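Local coordinates for protein peroxiredoxin (Clostridioides difficile, PDB 6TSB) that probably reduces peroxides through its peroxiredoxin part and hydrolyses chitin through the crystallised glycoside hydrolase family 18 domain, in a spore coat protein, at residues A51-V57 / K88-K92; L78-L82 / E128-D132; W174-T180 / I199-M205. All coordinates share one frame; numbering follows the deposited sequence.

Contact 1. Residues A51-V57 / K88-K92; sequences AQLLDAV and KPSLK
The N-terminal ends of two neighbouring parallel strands of the TIM barrel, 56-64 and 92-98, meet where Ala56 pairs with Lys92. Lys92 bonds to both neighbours of its partner: its N donates to Asp55 O at 3.2 Å, and its O accepts from Val57 N at 2.9 Å in a nearly straight bond (168° at the hydrogen). Ala56 CB and Lys92 CB lie side by side, 3.8 Å apart, on the face that also meets Trp174. Asp55 turns its carboxylate to Val38 N on strand 37-43.

Lys88 holds the residues just before the pair. Its chain runs nearly extended alongside Ala51, with CG anti to N (chi1 -167°), and bends only at the tip, bringing NZ to Leu54 O at 2.6 Å and Ala51 O at 3.0 Å. Ala51 O also takes the turn bond from Leu54 N, which arrives from the opposite face of its carbonyl plane, so two donors grip this one oxygen. The ammonium thus ties together the ends of the turn from Ala51 to Leu54.

Leu91 packs between the turn and the strand. One branch, CD1, rests 3.9 Å from Ala56 N; the other, CD2, reaches Val57 CG2 at 4.1 Å, the two side chains crossing at about a right angle. Lys88 to Leu91 form a type I turn that leads the chain into its strand, an arrangement belonging to the N-terminal end, or floor, of a (beta/alpha)8 barrel.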
ATOM      1  N   ALA A  51     -15.251 -15.467 -20.316  1.00 51.93           N
ATOM      2  CA  ALA A  51     -14.497 -16.075 -21.435  1.00 55.47           C
ATOM      3  C   ALA A  51     -13.489 -15.088 -22.050  1.00 53.82           C
ATOM      4  O   ALA A  51     -12.461 -15.535 -22.613  1.00 55.68           O
ATOM      5  CB  ALA A  51     -15.466 -16.544 -22.481  1.00 53.97           C
ATOM      6  N   GLN A  52     -13.833 -13.804 -22.066  1.00 58.17           N
ATOM      7  CA  GLN A  52     -13.076 -12.732 -22.772  1.00 59.84           C
ATOM      8  C   GLN A  52     -11.679 -12.582 -22.150  1.00 53.40           C
ATOM      9  O   GLN A  52     -10.777 -12.196 -22.877  1.00 49.48           O
ATOM     10  CB  GLN A  52     -13.853 -11.403 -22.716  1.00 62.18           C
ATOM     11  CG  GLN A  52     -15.247 -11.456 -23.349  1.00 61.87           C
ATOM     12  CD  GLN A  52     -15.197 -12.083 -24.720  1.00 62.01           C
ATOM     13  OE1 GLN A  52     -15.943 -13.013 -25.032  1.00 66.90           O
ATOM     14  NE2 GLN A  52     -14.242 -11.640 -25.521  1.00 63.52           N
ATOM     15  N   LEU A  53     -11.527 -12.854 -20.849  1.00 48.53           N
ATOM     16  CA  LEU A  53     -10.243 -12.764 -20.109  1.00 52.36           C
ATOM     17  C   LEU A  53      -9.315 -13.966 -20.382  1.00 59.64           C
ATOM     18  O   LEU A  53      -8.075 -13.790 -20.183  1.00 61.10           O
ATOM     19  CB  LEU A  53     -10.542 -12.687 -18.613  1.00 53.68           C
ATOM     20  CG  LEU A  53     -11.259 -11.437 -18.113  1.00 51.50           C
ATOM     21  CD1 LEU A  53     -11.469 -11.548 -16.615  1.00 50.50           C
ATOM     22  CD2 LEU A  53     -10.458 -10.181 -18.446  1.00 50.65           C
ATOM     23  N   LEU A  54      -9.858 -15.120 -20.793  1.00 51.75           N
ATOM     24  CA  LEU A  54      -9.194 -16.454 -20.708  1.00 49.31           C
ATOM     25  C   LEU A  54      -8.964 -17.037 -22.105  1.00 47.51           C
ATOM     26  O   LEU A  54      -9.840 -16.854 -22.951  1.00 44.53           O
ATOM     27  CB  LEU A  54     -10.088 -17.390 -19.899  1.00 47.68           C
ATOM     28  CG  LEU A  54     -10.503 -16.847 -18.542  1.00 49.97           C
ATOM     29  CD1 LEU A  54     -11.346 -17.865 -17.793  1.00 46.91           C
ATOM     30  CD2 LEU A  54      -9.288 -16.437 -17.735  1.00 46.40           C
ATOM     31  N   ASP A  55      -7.827 -17.718 -22.319  1.00 44.62           N
ATOM     32  CA  ASP A  55      -7.578 -18.559 -23.522  1.00 46.53           C
ATOM     33  C   ASP A  55      -8.137 -19.962 -23.268  1.00 44.74           C
ATOM     34  O   ASP A  55      -8.416 -20.689 -24.240  1.00 44.27           O
ATOM     35  CB  ASP A  55      -6.086 -18.642 -23.866  1.00 55.45           C
ATOM     36  CG  ASP A  55      -5.430 -17.318 -24.217  1.00 51.30           C
ATOM     37  OD1 ASP A  55      -5.618 -16.890 -25.354  1.00 51.18           O
ATOM     38  OD2 ASP A  55      -4.737 -16.741 -23.339  1.00 56.12           O
ATOM     39  N   ALA A  56      -8.234 -20.356 -21.999  1.00 43.17           N
ATOM     40  CA  ALA A  56      -8.643 -21.718 -21.623  1.00 45.72           C
ATOM     41  C   ALA A  56      -9.202 -21.757 -20.204  1.00 41.87           C
ATOM     42  O   ALA A  56      -8.764 -20.981 -19.322  1.00 43.23           O
ATOM     43  CB  ALA A  56      -7.471 -22.645 -21.756  1.00 47.90           C
ATOM     44  N   VAL A  57     -10.178 -22.637 -20.038  1.00 39.79           N
ATOM     45  CA  VAL A  57     -10.852 -22.967 -18.756  1.00 42.55           C
ATOM     46  C   VAL A  57     -10.625 -24.459 -18.510  1.00 39.01           C
ATOM     47  O   VAL A  57     -10.717 -25.284 -19.494  1.00 34.86           O
ATOM     48  CB  VAL A  57     -12.354 -22.614 -18.791  1.00 44.94           C
ATOM     49  CG1 VAL A  57     -12.553 -21.116 -18.805  1.00 50.70           C
ATOM     50  CG2 VAL A  57     -13.076 -23.239 -19.976  1.00 41.60           C
ATOM     51  N   LYS A  88     -17.490 -17.389 -27.795  1.00 66.40           N
ATOM     52  CA  LYS A  88     -16.008 -17.441 -27.992  1.00 58.81           C
ATOM     53  C   LYS A  88     -15.585 -18.833 -28.465  1.00 62.00           C
ATOM     54  O   LYS A  88     -15.034 -19.614 -27.691  1.00 57.34           O
ATOM     55  CB  LYS A  88     -15.270 -17.003 -26.718  1.00 54.90           C
ATOM     56  CG  LYS A  88     -13.788 -16.724 -26.941  1.00 58.53           C
ATOM     57  CD  LYS A  88     -13.123 -15.871 -25.885  1.00 63.18           C
ATOM     58  CE  LYS A  88     -11.683 -15.569 -26.251  1.00 64.20           C
ATOM     59  NZ  LYS A  88     -10.802 -15.583 -25.062  1.00 62.69           N
ATOM     60  N   PRO A  89     -15.773 -19.176 -29.763  1.00 63.40           N
ATOM     61  CA  PRO A  89     -15.508 -20.536 -30.245  1.00 64.68           C
ATOM     62  C   PRO A  89     -14.043 -20.998 -30.097  1.00 69.69           C
ATOM     63  O   PRO A  89     -13.795 -22.193 -30.144  1.00 71.44           O
ATOM     64  CB  PRO A  89     -15.893 -20.498 -31.735  1.00 60.87           C
ATOM     65  CG  PRO A  89     -16.721 -19.243 -31.884  1.00 60.69           C
ATOM     66  CD  PRO A  89     -16.216 -18.276 -30.835  1.00 57.85           C
ATOM     67  N   SER A  90     -13.114 -20.055 -29.921  1.00 60.52           N
ATOM     68  CA  SER A  90     -11.660 -20.318 -29.759  1.00 61.70           C
ATOM     69  C   SER A  90     -11.314 -20.664 -28.298  1.00 60.34           C
ATOM     70  O   SER A  90     -10.145 -21.008 -28.044  1.00 53.65           O
ATOM     71  CB  SER A  90     -10.871 -19.119 -30.230  1.00 59.11           C
ATOM     72  OG  SER A  90     -11.016 -18.035 -29.322  1.00 57.61           O
ATOM     73  N   LEU A  91     -12.249 -20.508 -27.352  1.00 52.13           N
ATOM     74  CA  LEU A  91     -12.003 -20.864 -25.934  1.00 48.07           C
ATOM     75  C   LEU A  91     -11.749 -22.366 -25.887  1.00 53.07           C
ATOM     76  O   LEU A  91     -12.445 -23.120 -26.614  1.00 49.23           O
ATOM     77  CB  LEU A  91     -13.189 -20.473 -25.049  1.00 46.10           C
ATOM     78  CG  LEU A  91     -13.068 -20.841 -23.576  1.00 41.50           C
ATOM     79  CD1 LEU A  91     -12.064 -19.959 -22.867  1.00 50.77           C
ATOM     80  CD2 LEU A  91     -14.412 -20.742 -22.877  1.00 44.64           C
ATOM     81  N   LYS A  92     -10.729 -22.752 -25.121  1.00 51.75           N
ATOM     82  CA  LYS A  92     -10.330 -24.166 -24.930  1.00 50.27           C
ATOM     83  C   LYS A  92     -10.967 -24.617 -23.621  1.00 46.95           C
ATOM     84  O   LYS A  92     -10.786 -23.905 -22.595  1.00 44.91           O
ATOM     85  CB  LYS A  92      -8.804 -24.322 -24.925  1.00 48.73           C
ATOM     86  CG  LYS A  92      -8.155 -24.322 -26.305  1.00 51.87           C
ATOM     87  CD  LYS A  92      -6.638 -24.259 -26.252  1.00 56.83           C
ATOM     88  CE  LYS A  92      -5.960 -24.829 -27.479  1.00 62.11           C
ATOM     89  NZ  LYS A  92      -5.725 -23.804 -28.519  1.00 66.13           N
TER
HETATM   90  O   HOH W   1      -7.475 -20.411 -26.562  1.00 55.85           O

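Contact 2. Residues L78-L82 / E128-D132; sequences LNQLL and EYALD
Leu78 lays one methyl over the ring of Tyr129, and this is the tight part of the contact between helix 75-83 and the residues that follow helix 112-128. Leu78 CD2 sits 3.7 Å from the ring centroid and 16° off the normal, a CH-pi contact displaced a little toward the CD1-CE1 side of the ring. With CG anti to N (chi1 170°), the leucine sends this branch out to the tyrosine, while its CD1 meets Leu131 CD2 at 4.3 Å. One turn further on, Leu82 packs nearly at right angles to the tyrosine: CD1 approaches the edge at Tyr129 CD1, 3.8 Å away, and also presses on Tyr129 O at 3.3 Å. The other branch, CD2, touches Leu131 CD2 at 4.2 Å. Leu78 and Leu131 both continue inward onto Val95 of strand 92-98, and Leu82 onto Val93, so this side of the contact merges with the layer between helices and barrel.

The outer side is looser and more polar. Exposed Asn79 brings ND2 to the edge of the tyrosine, in the ring plane and 3.5 Å from Tyr129 CE1; the amide is turned 27° from that plane. This is a van der Waals approach, and the ring also packs on Ile72. Ala130, also exposed, adds little to the packing. Its positive phi belongs to the Schellman motif ending helix 112-128, which reverses the chain, after which Leu131 reaches inward with CD2. A helix packed against the C-terminal turn after the next helix, both resting on the same parallel strand, is typical of the outer layer of a TIM barrel.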
ATOM      1  N   LEU A  78     -20.220 -28.494 -16.255  1.00 43.31           N
ATOM      2  CA  LEU A  78     -19.297 -28.702 -17.387  1.00 45.52           C
ATOM      3  C   LEU A  78     -20.052 -28.330 -18.668  1.00 45.58           C
ATOM      4  O   LEU A  78     -19.446 -27.708 -19.557  1.00 43.87           O
ATOM      5  CB  LEU A  78     -18.815 -30.158 -17.409  1.00 41.47           C
ATOM      6  CG  LEU A  78     -18.035 -30.551 -18.670  1.00 45.34           C
ATOM      7  CD1 LEU A  78     -16.805 -29.675 -18.848  1.00 45.32           C
ATOM      8  CD2 LEU A  78     -17.616 -32.013 -18.641  1.00 48.13           C
ATOM      9  N   ASN A  79     -21.314 -28.736 -18.789  1.00 44.76           N
ATOM     10  CA  ASN A  79     -22.127 -28.379 -19.978  1.00 45.20           C
ATOM     11  C   ASN A  79     -22.284 -26.859 -20.008  1.00 43.62           C
ATOM     12  O   ASN A  79     -22.137 -26.279 -21.099  1.00 49.18           O
ATOM     13  CB  ASN A  79     -23.474 -29.096 -19.988  1.00 52.79           C
ATOM     14  CG  ASN A  79     -23.325 -30.581 -20.233  1.00 53.47           C
ATOM     15  OD1 ASN A  79     -23.978 -31.380 -19.567  1.00 49.11           O
ATOM     16  ND2 ASN A  79     -22.466 -30.945 -21.172  1.00 47.71           N
ATOM     17  N   GLN A  80     -22.556 -26.239 -18.859  1.00 42.50           N
ATOM     18  CA  GLN A  80     -22.707 -24.764 -18.766  1.00 46.25           C
ATOM     19  C   GLN A  80     -21.419 -24.118 -19.278  1.00 47.78           C
ATOM     20  O   GLN A  80     -21.479 -23.279 -20.183  1.00 55.33           O
ATOM     21  CB  GLN A  80     -23.007 -24.336 -17.333  1.00 44.26           C
ATOM     22  CG  GLN A  80     -23.405 -22.871 -17.224  1.00 42.45           C
ATOM     23  CD  GLN A  80     -23.727 -22.471 -15.811  1.00 38.22           C
ATOM     24  OE1 GLN A  80     -24.108 -23.308 -15.002  1.00 35.80           O
ATOM     25  NE2 GLN A  80     -23.574 -21.193 -15.507  1.00 37.87           N
ATOM     26  N   LEU A  81     -20.286 -24.598 -18.786  1.00 47.64           N
ATOM     27  CA  LEU A  81     -18.943 -24.054 -19.120  1.00 45.08           C
ATOM     28  C   LEU A  81     -18.650 -24.272 -20.609  1.00 44.08           C
ATOM     29  O   LEU A  81     -18.080 -23.360 -21.228  1.00 50.80           O
ATOM     30  CB  LEU A  81     -17.927 -24.713 -18.184  1.00 44.91           C
ATOM     31  CG  LEU A  81     -16.477 -24.291 -18.368  1.00 47.31           C
ATOM     32  CD1 LEU A  81     -16.269 -22.839 -17.946  1.00 47.95           C
ATOM     33  CD2 LEU A  81     -15.585 -25.219 -17.560  1.00 48.60           C
ATOM     34  N   LEU A  82     -19.094 -25.387 -21.191  1.00 40.42           N
ATOM     35  CA  LEU A  82     -18.879 -25.728 -22.616  1.00 45.18           C
ATOM     36  C   LEU A  82     -19.646 -24.743 -23.484  1.00 51.04           C
ATOM     37  O   LEU A  82     -19.204 -24.517 -24.621  1.00 49.86           O
ATOM     38  CB  LEU A  82     -19.348 -27.160 -22.915  1.00 46.59           C
ATOM     39  CG  LEU A  82     -18.312 -28.242 -22.615  1.00 47.80           C
ATOM     40  CD1 LEU A  82     -18.934 -29.621 -22.634  1.00 48.66           C
ATOM     41  CD2 LEU A  82     -17.170 -28.169 -23.606  1.00 46.56           C
ATOM     42  N   GLU A 128     -17.218 -37.377 -26.151  1.00 52.18           N
ATOM     43  CA  GLU A 128     -18.602 -37.305 -25.614  1.00 55.10           C
ATOM     44  C   GLU A 128     -18.991 -35.844 -25.350  1.00 57.05           C
ATOM     45  O   GLU A 128     -20.128 -35.485 -25.682  1.00 55.53           O
ATOM     46  CB  GLU A 128     -18.704 -38.155 -24.344  1.00 60.96           C
ATOM     47  CG  GLU A 128     -20.017 -38.016 -23.593  1.00 67.55           C
ATOM     48  CD  GLU A 128     -20.210 -39.028 -22.469  1.00 81.86           C
ATOM     49  OE1 GLU A 128     -19.718 -40.189 -22.607  1.00 85.83           O
ATOM     50  OE2 GLU A 128     -20.869 -38.663 -21.455  1.00 73.89           O
ATOM     51  N   TYR A 129     -18.084 -35.040 -24.776  1.00 52.95           N
ATOM     52  CA  TYR A 129     -18.319 -33.625 -24.401  1.00 47.10           C
ATOM     53  C   TYR A 129     -17.727 -32.632 -25.408  1.00 44.47           C
ATOM     54  O   TYR A 129     -17.810 -31.429 -25.156  1.00 49.52           O
ATOM     55  CB  TYR A 129     -17.762 -33.375 -23.009  1.00 44.50           C
ATOM     56  CG  TYR A 129     -18.615 -33.922 -21.903  1.00 47.03           C
ATOM     57  CD1 TYR A 129     -19.653 -33.179 -21.374  1.00 49.24           C
ATOM     58  CD2 TYR A 129     -18.370 -35.164 -21.357  1.00 51.98           C
ATOM     59  CE1 TYR A 129     -20.442 -33.667 -20.346  1.00 52.83           C
ATOM     60  CE2 TYR A 129     -19.138 -35.656 -20.312  1.00 54.70           C
ATOM     61  CZ  TYR A 129     -20.186 -34.910 -19.806  1.00 53.20           C
ATOM     62  OH  TYR A 129     -20.934 -35.383 -18.762  1.00 53.10           O
ATOM     63  N   ALA A 130     -17.178 -33.107 -26.523  1.00 47.07           N
ATOM     64  CA  ALA A 130     -16.382 -32.297 -27.478  1.00 53.61           C
ATOM     65  C   ALA A 130     -15.374 -31.428 -26.703  1.00 51.97           C
ATOM     66  O   ALA A 130     -15.294 -30.214 -26.990  1.00 44.20           O
ATOM     67  CB  ALA A 130     -17.298 -31.447 -28.331  1.00 52.17           C
ATOM     68  N   LEU A 131     -14.617 -32.022 -25.775  1.00 46.31           N
ATOM     69  CA  LEU A 131     -13.571 -31.285 -25.023  1.00 48.29           C
ATOM     70  C   LEU A 131     -12.402 -30.972 -25.953  1.00 41.90           C
ATOM     71  O   LEU A 131     -12.217 -31.683 -26.962  1.00 44.67           O
ATOM     72  CB  LEU A 131     -13.073 -32.112 -23.844  1.00 48.50           C
ATOM     73  CG  LEU A 131     -14.117 -32.544 -22.820  1.00 44.40           C
ATOM     74  CD1 LEU A 131     -13.396 -33.292 -21.705  1.00 47.26           C
ATOM     75  CD2 LEU A 131     -14.866 -31.351 -22.263  1.00 39.79           C
ATOM     76  N   ASP A 132     -11.636 -29.955 -25.598  1.00 44.25           N
ATOM     77  CA  ASP A 132     -10.387 -29.563 -26.302  1.00 47.43           C
ATOM     78  C   ASP A 132      -9.210 -30.380 -25.733  1.00 47.94           C
ATOM     79  O   ASP A 132      -8.169 -30.507 -26.406  1.00 41.08           O
ATOM     80  CB  ASP A 132     -10.221 -28.056 -26.166  1.00 47.83           C
ATOM     81  CG  ASP A 132     -11.314 -27.279 -26.879  1.00 51.08           C
ATOM     82  OD1 ASP A 132     -11.332 -27.335 -28.134  1.00 48.43           O
ATOM     83  OD2 ASP A 132     -12.129 -26.619 -26.172  1.00 46.16           O
TER

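Contact 3. Residues W174-T180 / I199-M205; sequences WLSVAGT and IDYFNLM
Phe202 pushes its ring into the hollow over Gly179, which has no side chain. Phe202 CZ comes to 3.5 Å from Gly179 CA, and Thr180 O lies at the edge of the ring, near its plane. The ring's CG stands anti to N (chi1 -176°), which carries it along the strand toward the glycine rather than straight out, and Val177 O lies over one face. Next to it, Val177 CG2 and Ile199 CG2 meet at 3.9 Å, their side chains crossing at about a right angle; Val177 also reaches Phe158 and Leu162 of helix 154-169.

These are neighbouring parallel strands of the (beta/alpha)8 barrel of family 18, joined by a right-handed beta-alpha-beta crossover, the axes of these strand segments inclined at 26°. Their ladder ends firmly, with Met205 N to Gly179 O at 2.8 Å, and includes one weak rung, Val177 N to Tyr201 O. At the start, Asp200 takes part in place of a regular strand residue: its N bonds to Leu175 O, and its OD2, also in a salt bridge with Arg166, accepts from Leu175 N at 2.9 Å through the anti lone pair.

On the opposite face, the barrel interior, Tyr201 lies over one face of the indole of Trp174, offset toward its rim. Tyr201 CE2 meets Trp174 CZ3 at 3.6 Å, the planes inclined at 47°, too oblique for a stack. The indole is steadied by its NE1 bond to Ser176 OG, which also pairs with Asp135. Asn203 stands beside Ser176 and gives ND2 to Tyr41 OH, while its buried OD1 has no partner in the model. Ala178 CB is a low bump against Met205 SD, 3.9 Å away, and Phe330 of the second subunit packs on both Asn203 and Met205.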
ATOM      1  N   TRP A 174      -5.241 -31.047 -26.176  1.00 42.54           N
ATOM      2  CA  TRP A 174      -4.465 -30.554 -25.032  1.00 42.05           C
ATOM      3  C   TRP A 174      -4.318 -31.696 -24.041  1.00 45.23           C
ATOM      4  O   TRP A 174      -5.313 -32.351 -23.683  1.00 40.42           O
ATOM      5  CB  TRP A 174      -5.174 -29.343 -24.455  1.00 41.72           C
ATOM      6  CG  TRP A 174      -4.821 -28.926 -23.068  1.00 36.17           C
ATOM      7  CD1 TRP A 174      -4.767 -29.676 -21.927  1.00 37.43           C
ATOM      8  CD2 TRP A 174      -4.621 -27.569 -22.675  1.00 35.24           C
ATOM      9  NE1 TRP A 174      -4.507 -28.873 -20.850  1.00 34.80           N
ATOM     10  CE2 TRP A 174      -4.434 -27.570 -21.279  1.00 38.92           C
ATOM     11  CE3 TRP A 174      -4.595 -26.361 -23.379  1.00 39.58           C
ATOM     12  CZ2 TRP A 174      -4.197 -26.393 -20.575  1.00 40.06           C
ATOM     13  CZ3 TRP A 174      -4.381 -25.201 -22.677  1.00 39.09           C
ATOM     14  CH2 TRP A 174      -4.192 -25.217 -21.294  1.00 40.00           C
ATOM     15  N   LEU A 175      -3.086 -31.923 -23.626  1.00 39.27           N
ATOM     16  CA  LEU A 175      -2.814 -32.792 -22.478  1.00 37.75           C
ATOM     17  C   LEU A 175      -1.916 -31.987 -21.555  1.00 39.16           C
ATOM     18  O   LEU A 175      -0.970 -31.403 -22.061  1.00 40.06           O
ATOM     19  CB  LEU A 175      -2.136 -34.069 -22.987  1.00 40.38           C
ATOM     20  CG  LEU A 175      -1.569 -34.975 -21.897  1.00 40.19           C
ATOM     21  CD1 LEU A 175      -2.647 -35.362 -20.904  1.00 42.00           C
ATOM     22  CD2 LEU A 175      -0.936 -36.217 -22.505  1.00 42.24           C
ATOM     23  N   SER A 176      -2.222 -31.951 -20.266  1.00 34.71           N
ATOM     24  CA  SER A 176      -1.456 -31.192 -19.271  1.00 38.39           C
ATOM     25  C   SER A 176      -1.431 -31.996 -17.979  1.00 36.58           C
ATOM     26  O   SER A 176      -2.236 -32.898 -17.812  1.00 40.02           O
ATOM     27  CB  SER A 176      -2.021 -29.800 -19.072  1.00 39.64           C
ATOM     28  OG  SER A 176      -3.345 -29.831 -18.514  1.00 42.42           O
ATOM     29  N   VAL A 177      -0.505 -31.657 -17.113  1.00 36.21           N
ATOM     30  CA  VAL A 177      -0.258 -32.360 -15.839  1.00 36.89           C
ATOM     31  C   VAL A 177      -0.123 -31.239 -14.834  1.00 37.68           C
ATOM     32  O   VAL A 177       0.550 -30.260 -15.151  1.00 42.51           O
ATOM     33  CB  VAL A 177       1.024 -33.195 -15.969  1.00 43.44           C
ATOM     34  CG1 VAL A 177       1.570 -33.636 -14.617  1.00 44.43           C
ATOM     35  CG2 VAL A 177       0.790 -34.376 -16.898  1.00 46.82           C
ATOM     36  N   ALA A 178      -0.805 -31.363 -13.715  1.00 41.99           N
ATOM     37  CA  ALA A 178      -0.682 -30.465 -12.559  1.00 42.93           C
ATOM     38  C   ALA A 178       0.370 -31.071 -11.650  1.00 43.07           C
ATOM     39  O   ALA A 178       0.185 -32.250 -11.285  1.00 46.05           O
ATOM     40  CB  ALA A 178      -2.005 -30.342 -11.832  1.00 42.94           C
ATOM     41  N   GLY A 179       1.399 -30.292 -11.305  1.00 43.99           N
ATOM     42  CA  GLY A 179       2.436 -30.705 -10.345  1.00 46.62           C
ATOM     43  C   GLY A 179       3.182 -29.533  -9.734  1.00 47.40           C
ATOM     44  O   GLY A 179       2.836 -28.392 -10.029  1.00 42.42           O
ATOM     45  N   THR A 180       4.141 -29.829  -8.858  1.00 51.77           N
ATOM     46  CA  THR A 180       4.995 -28.836  -8.180  1.00 51.01           C
ATOM     47  C   THR A 180       6.377 -28.905  -8.817  1.00 54.92           C
ATOM     48  O   THR A 180       6.593 -29.765  -9.706  1.00 53.66           O
ATOM     49  CB  THR A 180       5.017 -29.084  -6.674  1.00 56.45           C
ATOM     50  OG1 THR A 180       5.791 -30.263  -6.475  1.00 58.86           O
ATOM     51  CG2 THR A 180       3.630 -29.245  -6.091  1.00 54.94           C
ATOM     52  N   ILE A 199       3.384 -34.051 -23.116  1.00 43.54           N
ATOM     53  CA  ILE A 199       2.351 -33.071 -22.673  1.00 43.05           C
ATOM     54  C   ILE A 199       2.490 -31.748 -23.423  1.00 44.58           C
ATOM     55  O   ILE A 199       3.539 -31.476 -24.000  1.00 48.51           O
ATOM     56  CB  ILE A 199       2.445 -32.868 -21.157  1.00 43.00           C
ATOM     57  CG1 ILE A 199       3.645 -32.020 -20.736  1.00 44.20           C
ATOM     58  CG2 ILE A 199       2.440 -34.207 -20.458  1.00 46.25           C
ATOM     59  CD1 ILE A 199       3.805 -31.922 -19.232  1.00 42.54           C
ATOM     60  N   ASP A 200       1.447 -30.934 -23.380  1.00 47.02           N
ATOM     61  CA  ASP A 200       1.412 -29.576 -23.975  1.00 41.31           C
ATOM     62  C   ASP A 200       1.825 -28.569 -22.906  1.00 41.90           C
ATOM     63  O   ASP A 200       2.525 -27.608 -23.235  1.00 47.73           O
ATOM     64  CB  ASP A 200       0.027 -29.252 -24.520  1.00 43.45           C
ATOM     65  CG  ASP A 200      -0.338 -30.116 -25.706  1.00 42.58           C
ATOM     66  OD1 ASP A 200       0.197 -29.869 -26.764  1.00 46.07           O
ATOM     67  OD2 ASP A 200      -1.125 -31.048 -25.546  1.00 48.88           O
ATOM     68  N   TYR A 201       1.453 -28.804 -21.657  1.00 37.60           N
ATOM     69  CA  TYR A 201       1.740 -27.869 -20.553  1.00 38.71           C
ATOM     70  C   TYR A 201       1.966 -28.647 -19.266  1.00 39.61           C
ATOM     71  O   TYR A 201       1.352 -29.700 -19.080  1.00 44.55           O
ATOM     72  CB  TYR A 201       0.584 -26.882 -20.367  1.00 39.59           C
ATOM     73  CG  TYR A 201       0.387 -25.932 -21.520  1.00 40.78           C
ATOM     74  CD1 TYR A 201       1.264 -24.879 -21.725  1.00 48.25           C
ATOM     75  CD2 TYR A 201      -0.681 -26.056 -22.390  1.00 43.33           C
ATOM     76  CE1 TYR A 201       1.114 -24.010 -22.800  1.00 43.98           C
ATOM     77  CE2 TYR A 201      -0.876 -25.171 -23.442  1.00 45.56           C
ATOM     78  CZ  TYR A 201       0.034 -24.151 -23.649  1.00 43.80           C
ATOM     79  OH  TYR A 201      -0.134 -23.258 -24.655  1.00 44.01           O
ATOM     80  N   PHE A 202       2.818 -28.110 -18.405  1.00 36.80           N
ATOM     81  CA  PHE A 202       2.979 -28.526 -16.998  1.00 37.23           C
ATOM     82  C   PHE A 202       2.423 -27.365 -16.194  1.00 41.01           C
ATOM     83  O   PHE A 202       2.926 -26.235 -16.396  1.00 47.91           O
ATOM     84  CB  PHE A 202       4.444 -28.803 -16.664  1.00 35.79           C
ATOM     85  CG  PHE A 202       4.645 -29.321 -15.265  1.00 32.76           C
ATOM     86  CD1 PHE A 202       4.684 -28.457 -14.186  1.00 37.18           C
ATOM     87  CD2 PHE A 202       4.735 -30.673 -15.023  1.00 32.77           C
ATOM     88  CE1 PHE A 202       4.852 -28.925 -12.891  1.00 39.44           C
ATOM     89  CE2 PHE A 202       4.901 -31.144 -13.724  1.00 37.89           C
ATOM     90  CZ  PHE A 202       4.966 -30.277 -12.665  1.00 39.32           C
ATOM     91  N   ASN A 203       1.351 -27.621 -15.446  1.00 42.15           N
ATOM     92  CA  ASN A 203       0.581 -26.618 -14.680  1.00 38.12           C
ATOM     93  C   ASN A 203       1.225 -26.569 -13.300  1.00 42.95           C
ATOM     94  O   ASN A 203       0.864 -27.396 -12.388  1.00 41.70           O
ATOM     95  CB  ASN A 203      -0.930 -26.910 -14.649  1.00 41.25           C
ATOM     96  CG  ASN A 203      -1.588 -26.878 -16.021  1.00 47.79           C
ATOM     97  OD1 ASN A 203      -0.928 -26.581 -17.034  1.00 44.99           O
ATOM     98  ND2 ASN A 203      -2.871 -27.232 -16.067  1.00 39.43           N
ATOM     99  N   LEU A 204       2.179 -25.649 -13.162  1.00 41.98           N
ATOM    100  CA  LEU A 204       2.981 -25.526 -11.933  1.00 41.35           C
ATOM    101  C   LEU A 204       2.078 -24.964 -10.844  1.00 38.61           C
ATOM    102  O   LEU A 204       1.734 -23.786 -10.918  1.00 41.64           O
ATOM    103  CB  LEU A 204       4.218 -24.653 -12.199  1.00 43.15           C
ATOM    104  CG  LEU A 204       4.948 -24.150 -10.953  1.00 44.53           C
ATOM    105  CD1 LEU A 204       5.334 -25.285 -10.035  1.00 46.68           C
ATOM    106  CD2 LEU A 204       6.175 -23.342 -11.342  1.00 49.66           C
ATOM    107  N   MET A 205       1.806 -25.764  -9.832  1.00 43.28           N
ATOM    108  CA  MET A 205       0.986 -25.373  -8.657  1.00 45.46           C
ATOM    109  C   MET A 205       1.885 -24.700  -7.625  1.00 48.10           C
ATOM    110  O   MET A 205       2.210 -25.297  -6.583  1.00 45.46           O
ATOM    111  CB  MET A 205       0.250 -26.578  -8.079  1.00 47.48           C
ATOM    112  CG  MET A 205      -0.810 -27.078  -9.082  1.00 59.53           C
ATOM    113  SD  MET A 205      -1.880 -28.391  -8.463  1.00 73.23           S
ATOM    114  CE  MET A 205      -0.652 -29.566  -7.861  1.00 54.49           C
TER

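All three contacts lie in the family 18 barrel and follow it round. Contacts 1 and 2 interleave along the chain, about 13 Å apart centre to centre; contact 3 comes later, about 18 Å from contact 1 and 20 Å from contact 2. Contacts 1 and 3 belong to one curled sheet, joining strands 56-64 with 92-98 and 174-179 with 201-204; contact 2 lies on its outer layer. Strand 133-137, which carries much of a sequence matching the family's DxxDxDxE signature, bridges them. Asp132, just before it and first in the motif, accepts from Val93 N through its carboxylate, which lies against Lys92, and its backbone O probably bonds to Trp174 N; Trp174 packs on Ala56 and Lys92.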